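Local coordinates for protein transcriptional repressor (Vibrio fischeri, PDB 3KV1) that represses transcription as a SorC-family regulator, probably binding DNA and, through a putative sugar-binding domain, a carbohydrate effector, at the interface of chains A and B. Coordinates in Å, arbitrary orientation; residue numbers count along the deposited sequence, not the author numbering. Chains: chain A/B, Transcriptional repressor.

The interface of chains A and B. Residues chain A 92, 121, 123-124, 129, 133, 170; chain B 136-139.
B:His136 enters chain A tip first, its imidazole pointing at the backbone carbonyl of A:Tyr123 in one of two symmetry-equivalent patches of a two-fold interface between SorC-family sugar-binding domains. The pairing is that of the deposited assembly, and the structure alone does not show whether it is biological. How a histidine's rotation can be fixed from both ring nitrogens is well illustrated by its hydrogen bonds. NE2 of B:His136 donates to O of A:Tyr123 at 2.7 Å, fairly straight (155° at the hydrogen) and close to both the ring plane and the carbonyl plane. Nearer the base of the ring, ND1 of B:His136 accepts the backbone N-H of B:Thr138 at 2.9 Å, tilted slightly from the ring plane. This second bond caps the start of helix 137-147 and is consistent with a proton on NE2. With CG anti to the backbone N (chi1 -172°), the ring reaches out from the helix end toward chain A.

Apolar groups then pack against the imidazole. A:Pro121 lays CG over one face, 3.6 Å from the ring centroid, in a CH-pi contact, while its CB lies 3.5 Å from CE1 of B:His136. At the ring's edge, CD2 of A:Leu129 meets CD2 of B:His136 at 4.0 Å. From the side opposite A:Pro121, A:Phe170 brings CE1 to 3.8 Å from CE1 of B:His136, its ring only moderately tilted against the imidazole. Farther along the helix, CD1 of B:Ile139 touches CG of A:Pro121 at 3.9 Å. A:His92, poorly ordered, lies beside B:Thr138, its detailed contacts doubtful.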
loop_
_atom_site.group_PDB
_atom_site.type_symbol
_atom_site.label_atom_id
_atom_site.label_comp_id
_atom_site.label_asym_id
_atom_site.label_seq_id
_atom_site.Cartn_x
_atom_site.Cartn_y
_atom_site.Cartn_z
ATOM N N HIS A 92 -1.096 -5.623 -9.391
ATOM C CA HIS A 92 -1.736 -6.822 -8.847
ATOM C C HIS A 92 -0.939 -8.078 -9.141
ATOM O O HIS A 92 0.285 -8.035 -9.110
ATOM C CB HIS A 92 -3.192 -6.965 -9.319
ATOM C CG HIS A 92 -3.419 -6.618 -10.762
ATOM N ND1 HIS A 92 -4.013 -7.489 -11.651
ATOM C CD2 HIS A 92 -3.161 -5.488 -11.461
ATOM C CE1 HIS A 92 -4.105 -6.914 -12.838
ATOM N NE2 HIS A 92 -3.598 -5.696 -12.747
ATOM N N PRO A 121 -3.248 2.377 -8.263
ATOM C CA PRO A 121 -2.545 1.397 -9.101
ATOM C C PRO A 121 -1.439 2.066 -9.941
ATOM O O PRO A 121 -1.509 3.262 -10.233
ATOM C CB PRO A 121 -3.627 0.877 -10.062
ATOM C CG PRO A 121 -4.820 1.717 -9.875
ATOM C CD PRO A 121 -4.614 2.671 -8.713
ATOM N N TYR A 123 -0.886 1.422 -13.116
ATOM C CA TYR A 123 -1.345 1.580 -14.511
ATOM C C TYR A 123 -2.841 1.760 -14.620
ATOM O O TYR A 123 -3.598 1.179 -13.834
ATOM C CB TYR A 123 -0.950 0.366 -15.366
ATOM C CG TYR A 123 0.535 0.122 -15.356
ATOM C CD1 TYR A 123 1.410 1.081 -15.839
ATOM C CD2 TYR A 123 1.063 -1.050 -14.836
ATOM C CE1 TYR A 123 2.788 0.886 -15.820
ATOM C CE2 TYR A 123 2.433 -1.268 -14.820
ATOM C CZ TYR A 123 3.297 -0.294 -15.304
ATOM O OH TYR A 123 4.657 -0.522 -15.299
ATOM N N VAL A 124 -3.269 2.555 -15.601
ATOM C CA VAL A 124 -4.689 2.676 -15.898
ATOM C C VAL A 124 -4.831 2.634 -17.425
ATOM O O VAL A 124 -3.861 2.836 -18.152
ATOM C CB VAL A 124 -5.284 3.980 -15.326
ATOM C CG1 VAL A 124 -5.161 3.980 -13.824
ATOM C CG2 VAL A 124 -4.573 5.191 -15.887
ATOM N N LEU A 129 -8.782 8.481 -16.318
ATOM C CA LEU A 129 -8.769 7.767 -15.051
ATOM C C LEU A 129 -7.489 8.161 -14.312
ATOM O O LEU A 129 -7.520 8.398 -13.109
ATOM C CB LEU A 129 -8.904 6.250 -15.253
ATOM C CG LEU A 129 -9.119 5.394 -14.002
ATOM C CD1 LEU A 129 -10.440 5.746 -13.361
ATOM C CD2 LEU A 129 -9.043 3.890 -14.297
ATOM N N PHE A 133 -7.230 9.955 -10.469
ATOM C CA PHE A 133 -6.443 9.470 -9.352
ATOM C C PHE A 133 -5.428 10.511 -8.911
ATOM O O PHE A 133 -5.255 10.738 -7.712
ATOM C CB PHE A 133 -5.766 8.127 -9.653
ATOM C CG PHE A 133 -6.730 7.063 -10.050
ATOM C CD1 PHE A 133 -8.064 7.360 -10.211
ATOM C CD2 PHE A 133 -6.322 5.783 -10.269
ATOM C CE1 PHE A 133 -8.953 6.372 -10.592
ATOM C CE2 PHE A 133 -7.210 4.797 -10.627
ATOM C CZ PHE A 133 -8.518 5.082 -10.784
ATOM N N PHE A 170 -3.398 -2.690 -20.300
ATOM C CA PHE A 170 -3.572 -1.253 -20.114
ATOM C C PHE A 170 -3.226 -0.447 -21.380
ATOM O O PHE A 170 -3.590 0.728 -21.496
ATOM C CB PHE A 170 -2.757 -0.762 -18.909
ATOM C CG PHE A 170 -3.160 -1.395 -17.586
ATOM C CD1 PHE A 170 -4.285 -0.954 -16.917
ATOM C CD2 PHE A 170 -2.374 -2.389 -16.998
ATOM C CE1 PHE A 170 -4.656 -1.513 -15.689
ATOM C CE2 PHE A 170 -2.725 -2.943 -15.775
ATOM C CZ PHE A 170 -3.870 -2.510 -15.125
ATOM N N HIS B 136 -11.494 -0.981 -11.453
ATOM C CA HIS B 136 -10.110 -1.149 -11.891
ATOM C C HIS B 136 -9.572 -2.543 -11.537
ATOM O O HIS B 136 -9.735 -3.016 -10.404
ATOM C CB HIS B 136 -9.230 -0.081 -11.252
ATOM C CG HIS B 136 -7.840 -0.066 -11.792
ATOM N ND1 HIS B 136 -6.930 -1.070 -11.528
ATOM C CD2 HIS B 136 -7.217 0.794 -12.638
ATOM C CE1 HIS B 136 -5.799 -0.808 -12.159
ATOM N NE2 HIS B 136 -5.944 0.322 -12.826
ATOM N N ALA B 137 -8.944 -3.199 -12.509
ATOM C CA ALA B 137 -8.490 -4.584 -12.325
ATOM C C ALA B 137 -7.602 -4.795 -11.072
ATOM O O ALA B 137 -7.726 -5.810 -10.392
ATOM C CB ALA B 137 -7.784 -5.101 -13.573
ATOM N N THR B 138 -6.722 -3.848 -10.768
ATOM C CA THR B 138 -5.824 -4.007 -9.632
ATOM C C THR B 138 -6.591 -3.965 -8.293
ATOM O O THR B 138 -6.269 -4.727 -7.358
ATOM C CB THR B 138 -4.750 -2.919 -9.644
ATOM O OG1 THR B 138 -4.014 -3.014 -10.870
ATOM C CG2 THR B 138 -3.820 -3.078 -8.434
ATOM N N ILE B 139 -7.591 -3.082 -8.216
ATOM C CA ILE B 139 -8.434 -2.933 -7.031
ATOM C C ILE B 139 -9.353 -4.150 -6.909
ATOM O O ILE B 139 -9.484 -4.718 -5.827
ATOM C CB ILE B 139 -9.256 -1.619 -7.057
ATOM C CG1 ILE B 139 -8.387 -0.435 -6.647
ATOM C CG2 ILE B 139 -10.414 -1.660 -6.047
ATOM C CD1 ILE B 139 -7.410 -0.032 -7.570
#